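Long-range contacts in ABC transporter, solute-binding protein (Staphylococcus aureus, PDB 6LKL), which probably captures a small ligand outside the cell for an ABC importer, and binds alpha-D-glucose 6-phosphate: residues K126-Y131 with K181-L186; S168-V173 with L186-D191. All coordinates share one frame; numbering follows the deposited sequence.

Contact 1. Residues K126-Y131 with K181-L186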
loop_
_atom_site.group_PDB
_atom_site.type_symbol
_atom_site.label_atom_id
_atom_site.label_comp_id
_atom_site.label_asym_id
_atom_site.label_seq_id
_atom_site.Cartn_x
_atom_site.Cartn_y
_atom_site.Cartn_z
ATOM N N LYS A 126 -11.279 -5.652 23.661
ATOM C CA LYS A 126 -11.829 -4.301 23.631
ATOM C C LYS A 126 -10.799 -3.288 24.121
ATOM O O LYS A 126 -10.284 -3.398 25.239
ATOM C CB LYS A 126 -13.091 -4.249 24.496
ATOM C CG LYS A 126 -13.778 -2.887 24.579
ATOM C CD LYS A 126 -14.907 -2.904 25.613
ATOM C CE LYS A 126 -14.857 -1.699 26.540
ATOM N NZ LYS A 126 -15.861 -1.792 27.642
ATOM N N GLY A 127 -10.499 -2.296 23.287
ATOM C CA GLY A 127 -9.550 -1.273 23.670
ATOM C C GLY A 127 -8.109 -1.720 23.689
ATOM O O GLY A 127 -7.240 -0.941 24.094
ATOM N N LYS A 128 -7.820 -2.946 23.248
ATOM C CA LYS A 128 -6.484 -3.520 23.341
ATOM C C LYS A 128 -5.965 -3.936 21.971
ATOM O O LYS A 128 -5.055 -4.766 21.872
ATOM C CB LYS A 128 -6.499 -4.712 24.297
ATOM C CG LYS A 128 -6.774 -4.301 25.744
ATOM C CD LYS A 128 -6.820 -5.465 26.716
ATOM C CE LYS A 128 -7.072 -4.972 28.132
ATOM N NZ LYS A 128 -7.149 -6.086 29.114
ATOM N N ILE A 129 -6.553 -3.383 20.911
ATOM C CA ILE A 129 -6.077 -3.541 19.546
ATOM C C ILE A 129 -6.047 -2.156 18.914
ATOM O O ILE A 129 -6.616 -1.198 19.438
ATOM C CB ILE A 129 -6.956 -4.512 18.735
ATOM C CG1 ILE A 129 -8.397 -3.996 18.695
ATOM C CG2 ILE A 129 -6.887 -5.909 19.351
ATOM C CD1 ILE A 129 -9.357 -4.876 17.943
ATOM N N ALA A 130 -5.362 -2.049 17.777
ATOM C CA ALA A 130 -5.053 -0.743 17.219
ATOM C C ALA A 130 -5.100 -0.763 15.699
ATOM O O ALA A 130 -4.854 -1.784 15.057
ATOM C CB ALA A 130 -3.672 -0.262 17.679
ATOM N N TYR A 131 -5.422 0.399 15.137
ATOM C CA TYR A 131 -5.340 0.653 13.708
ATOM C C TYR A 131 -4.859 2.086 13.535
ATOM O O TYR A 131 -4.786 2.853 14.498
ATOM C CB TYR A 131 -6.689 0.435 13.013
ATOM C CG TYR A 131 -7.748 1.446 13.407
ATOM C CD1 TYR A 131 -8.258 1.477 14.698
ATOM C CD2 TYR A 131 -8.239 2.363 12.487
ATOM C CE1 TYR A 131 -9.220 2.396 15.064
ATOM C CE2 TYR A 131 -9.210 3.289 12.846
ATOM C CZ TYR A 131 -9.691 3.300 14.136
ATOM O OH TYR A 131 -10.651 4.210 14.508
ATOM N N LYS A 181 2.241 -3.658 23.492
ATOM C CA LYS A 181 1.284 -2.676 23.990
ATOM C C LYS A 181 -0.143 -3.039 23.600
ATOM O O LYS A 181 -1.085 -2.680 24.314
ATOM C CB LYS A 181 1.635 -1.286 23.456
ATOM C CG LYS A 181 0.808 -0.145 24.044
ATOM C CD LYS A 181 1.240 1.199 23.459
ATOM C CE LYS A 181 0.539 2.383 24.121
ATOM N NZ LYS A 181 -0.803 2.045 24.669
ATOM N N TYR A 182 -0.320 -3.759 22.492
ATOM C CA TYR A 182 -1.629 -4.201 22.030
ATOM C C TYR A 182 -1.560 -5.673 21.648
ATOM O O TYR A 182 -0.503 -6.176 21.253
ATOM C CB TYR A 182 -2.109 -3.380 20.818
ATOM C CG TYR A 182 -2.250 -1.891 21.077
ATOM C CD1 TYR A 182 -3.291 -1.392 21.848
ATOM C CD2 TYR A 182 -1.344 -0.987 20.541
ATOM C CE1 TYR A 182 -3.421 -0.034 22.083
ATOM C CE2 TYR A 182 -1.465 0.372 20.769
ATOM C CZ TYR A 182 -2.507 0.842 21.539
ATOM O OH TYR A 182 -2.631 2.192 21.768
ATOM N N TYR A 183 -2.703 -6.360 21.761
ATOM C CA TYR A 183 -2.790 -7.756 21.333
ATOM C C TYR A 183 -2.614 -7.891 19.826
ATOM O O TYR A 183 -2.035 -8.873 19.348
ATOM C CB TYR A 183 -4.140 -8.357 21.724
ATOM C CG TYR A 183 -4.294 -8.734 23.175
ATOM C CD1 TYR A 183 -3.778 -9.926 23.661
ATOM C CD2 TYR A 183 -4.991 -7.918 24.051
ATOM C CE1 TYR A 183 -3.930 -10.282 24.985
ATOM C CE2 TYR A 183 -5.148 -8.264 25.376
ATOM C CZ TYR A 183 -4.616 -9.447 25.839
ATOM O OH TYR A 183 -4.773 -9.790 27.161
ATOM N N ALA A 184 -3.146 -6.940 19.062
ATOM C CA ALA A 184 -3.213 -7.080 17.616
ATOM C C ALA A 184 -3.471 -5.714 17.004
ATOM O O ALA A 184 -3.901 -4.780 17.685
ATOM C CB ALA A 184 -4.304 -8.071 17.199
ATOM N N GLY A 185 -3.208 -5.611 15.703
ATOM C CA GLY A 185 -3.428 -4.357 15.007
ATOM C C GLY A 185 -3.537 -4.569 13.515
ATOM O O GLY A 185 -3.212 -5.635 12.986
ATOM N N LEU A 186 -4.005 -3.524 12.841
ATOM C CA LEU A 186 -4.191 -3.536 11.395
ATOM C C LEU A 186 -2.969 -2.912 10.733
ATOM O O LEU A 186 -2.658 -1.740 10.969
ATOM C CB LEU A 186 -5.466 -2.788 11.012
ATOM C CG LEU A 186 -6.733 -3.215 11.763
ATOM C CD1 LEU A 186 -7.958 -2.575 11.131
ATOM C CD2 LEU A 186 -6.884 -4.735 11.792
#
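Ala130 sets its methyl over one face of the Tyr182 ring, CB lying 3.9 Å from the ring centroid and 15° off the ring normal, a CH-pi contact in which the small methyl fits against the ring. The opposite face of that ring is met by CG of Lys181, while the O atom of Lys128 lies at its edge, in plane. With CG beside the backbone N and anti to the carbonyl carbon (chi1 -60°), Tyr182 brings its ring across to the methyl.

Tyr183 is turned another way. Its side chain runs alongside that of Lys128, both pointing the same way, and the extended lysine touches the edge of the ring, CD to CE2 at 3.5 Å; the long aliphatic chain suits a partly exposed border. Tyr183 N donates a hydrogen bond to Lys128 O at 2.8 Å. Two more bonds, Ala130 N to Ala184 O (3.1 Å) and Leu186 N to Ala130 O (2.9 Å), set the parallel register. Gly185, with no side chain to crowd that carbonyl, brings its CA within 2.9 Å of Ala130 O in a CA-H...O contact. At the far end Leu186 CD1 rests on Tyr131 CB at 3.8 Å.

In this lobe of the periplasmic-binding-protein fold, strand 129-132 is the middle of three parallel strands, between 184-188 and 165-167. Phe160 of helix 154-161 packs against Ile129, Tyr131 and Leu186, and Val177 of helix 170-178 against Tyr182.

Contact 2. Residues S168-V173 with L186-D191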
loop_
_atom_site.group_PDB
_atom_site.type_symbol
_atom_site.label_atom_id
_atom_site.label_comp_id
_atom_site.label_asym_id
_atom_site.label_seq_id
_atom_site.Cartn_x
_atom_site.Cartn_y
_atom_site.Cartn_z
ATOM N N SER A 168 -2.033 7.582 15.097
ATOM C CA SER A 168 -1.800 8.586 14.066
ATOM C C SER A 168 -0.918 8.089 12.930
ATOM O O SER A 168 -0.930 8.695 11.853
ATOM C CB SER A 168 -1.164 9.835 14.682
ATOM O OG SER A 168 0.104 9.533 15.240
ATOM N N LYS A 169 -0.154 7.017 13.137
ATOM C CA LYS A 169 0.764 6.523 12.121
ATOM C C LYS A 169 0.670 5.010 12.005
ATOM O O LYS A 169 0.547 4.303 13.008
ATOM C CB LYS A 169 2.214 6.910 12.433
ATOM C CG LYS A 169 2.477 8.402 12.447
ATOM C CD LYS A 169 3.943 8.689 12.721
ATOM C CE LYS A 169 4.265 10.164 12.561
ATOM N NZ LYS A 169 5.604 10.503 13.118
ATOM N N THR A 170 0.740 4.526 10.764
ATOM C CA THR A 170 0.741 3.089 10.513
ATOM C C THR A 170 1.934 2.411 11.178
ATOM O O THR A 170 1.814 1.297 11.701
ATOM C CB THR A 170 0.747 2.840 9.005
ATOM O OG1 THR A 170 -0.391 3.482 8.415
ATOM C CG2 THR A 170 0.710 1.351 8.692
ATOM N N SER A 171 3.098 3.065 11.168
ATOM C CA SER A 171 4.284 2.459 11.762
ATOM C C SER A 171 4.123 2.255 13.264
ATOM O O SER A 171 4.761 1.364 13.836
ATOM C CB SER A 171 5.512 3.322 11.475
ATOM O OG SER A 171 5.387 4.602 12.072
ATOM N N LYS A 172 3.280 3.055 13.920
ATOM C CA LYS A 172 3.071 2.864 15.353
ATOM C C LYS A 172 2.277 1.597 15.648
ATOM O O LYS A 172 2.460 0.989 16.710
ATOM C CB LYS A 172 2.366 4.074 15.967
ATOM C CG LYS A 172 3.177 5.358 15.939
ATOM C CD LYS A 172 2.332 6.557 16.359
ATOM C CE LYS A 172 3.183 7.806 16.541
ATOM N NZ LYS A 172 2.422 8.929 17.157
ATOM N N VAL A 173 1.387 1.186 14.740
ATOM C CA VAL A 173 0.590 -0.018 14.980
ATOM C C VAL A 173 1.506 -1.222 15.149
ATOM O O VAL A 173 1.468 -1.917 16.170
ATOM C CB VAL A 173 -0.425 -0.240 13.844
ATOM C CG1 VAL A 173 -1.168 -1.560 14.035
ATOM C CG2 VAL A 173 -1.414 0.908 13.780
ATOM N N LEU A 186 -4.005 -3.524 12.841
ATOM C CA LEU A 186 -4.191 -3.536 11.395
ATOM C C LEU A 186 -2.969 -2.912 10.733
ATOM O O LEU A 186 -2.658 -1.740 10.969
ATOM C CB LEU A 186 -5.466 -2.788 11.012
ATOM C CG LEU A 186 -6.733 -3.215 11.763
ATOM C CD1 LEU A 186 -7.958 -2.575 11.131
ATOM C CD2 LEU A 186 -6.884 -4.735 11.792
ATOM N N SER A 187 -2.287 -3.690 9.902
ATOM C CA SER A 187 -1.009 -3.281 9.335
ATOM C C SER A 187 -0.961 -3.779 7.894
ATOM O O SER A 187 -1.997 -4.006 7.258
ATOM C CB SER A 187 0.140 -3.815 10.206
ATOM O OG SER A 187 1.401 -3.407 9.713
ATOM N N TYR A 188 0.248 -3.951 7.362
ATOM C CA TYR A 188 0.429 -4.539 6.045
ATOM C C TYR A 188 1.694 -5.387 6.057
ATOM O O TYR A 188 2.515 -5.307 6.975
ATOM C CB TYR A 188 0.466 -3.475 4.933
ATOM C CG TYR A 188 1.617 -2.494 4.990
ATOM C CD1 TYR A 188 1.541 -1.348 5.769
ATOM C CD2 TYR A 188 2.770 -2.703 4.247
ATOM C CE1 TYR A 188 2.588 -0.442 5.813
ATOM C CE2 TYR A 188 3.820 -1.803 4.286
ATOM C CZ TYR A 188 3.722 -0.676 5.068
ATOM O OH TYR A 188 4.765 0.218 5.107
ATOM N N GLU A 189 1.839 -6.216 5.022
ATOM C CA GLU A 189 2.750 -7.353 5.104
ATOM C C GLU A 189 4.190 -6.910 5.338
ATOM O O GLU A 189 4.891 -7.486 6.177
ATOM C CB GLU A 189 2.653 -8.180 3.822
ATOM C CG GLU A 189 3.614 -9.365 3.743
ATOM C CD GLU A 189 2.934 -10.694 3.968
ATOM O OE1 GLU A 189 1.782 -10.857 3.520
ATOM O OE2 GLU A 189 3.557 -11.582 4.589
ATOM N N GLN A 190 4.652 -5.890 4.613
ATOM C CA GLN A 190 6.052 -5.486 4.717
ATOM C C GLN A 190 6.391 -5.021 6.131
ATOM O O GLN A 190 7.381 -5.472 6.719
ATOM C CB GLN A 190 6.356 -4.392 3.693
ATOM C CG GLN A 190 7.707 -3.694 3.842
ATOM C CD GLN A 190 8.855 -4.538 3.326
ATOM O OE1 GLN A 190 8.658 -5.447 2.520
ATOM N NE2 GLN A 190 10.064 -4.241 3.789
ATOM N N ASP A 191 5.591 -4.104 6.688
ATOM C CA ASP A 191 5.782 -3.702 8.082
ATOM C C ASP A 191 5.782 -4.903 9.018
ATOM O O ASP A 191 6.658 -5.034 9.878
ATOM C CB ASP A 191 4.705 -2.702 8.513
ATOM C CG ASP A 191 5.189 -1.258 8.485
ATOM O OD1 ASP A 191 6.356 -1.012 8.116
ATOM O OD2 ASP A 191 4.400 -0.368 8.865
HETATM O O HOH W 1 2.239 -1.091 10.445
#
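Thr170 brings its methyl, CG2, up to the edge of the Tyr188 ring, in the ring plane and 3.9 Å from CE1, the two side chains crossing at about a right angle. With chi1 at -57°, OG1 lies beside the backbone N and CG2 opposite that N, so methyl and hydroxyl serve different neighbours. OG1 hydrogen-bonds Ser132 OG and a malonic acid, probably from the crystallisation liquor, that marks the pocket; Thr170 is among the residues that bind alpha-D-glucose 6-phosphate.

Val173, one turn on, presses CG1 against the strand backbone, 3.4 Å from Leu186 O. With that methyl anti to the backbone N (chi1 175°), the branched residue offers the strand a compact apolar surface. Leu186 answers with its carbonyl, while the end of its side chain leads away.

The polar link is a water that gives hydrogen bonds to Thr170 O (2.7 Å) and the Asp191 carboxylate at OD2 (2.8 Å) and receives one from the Ser187 hydroxyl, OG (2.6 Å). It is thus fixed between the Thr170 carbonyl and the junction of strand 184-188 with helix 189-197, where Tyr188 holds the N-cap position. Asp191 CB lies above one face of the Tyr188 ring, toward its rim.

Helix 170-178 is the beta-alpha-beta crossover from strand 165-167 to the parallel strand 184-188, which flank strand 129-132. Thr139 of helix 138-151 touches Thr170 and Tyr188, and Leu167 meets Val173.

Contact 1 and contact 2 lie with their centres 12 Å apart and share Leu186 on strand 184-188, which pairs with strand 129-132 in contact 1 and receives helix 170-178 in contact 2. Val173 joins them directly: CG1 is 3.7 Å from Gly185 CA, and CG2 is 3.6 Å from Tyr131 C, packing the helix onto both strands. Contact 2 is closer to the ligand site, for it contains Thr170 and places the Tyr188 side chain about 3 Å from that of Thr139 and about 5 Å from that of Asn214, both sugar-phosphate-binding residues. In contact 1 the Leu186 side chain is about 6 Å from that of Thr139.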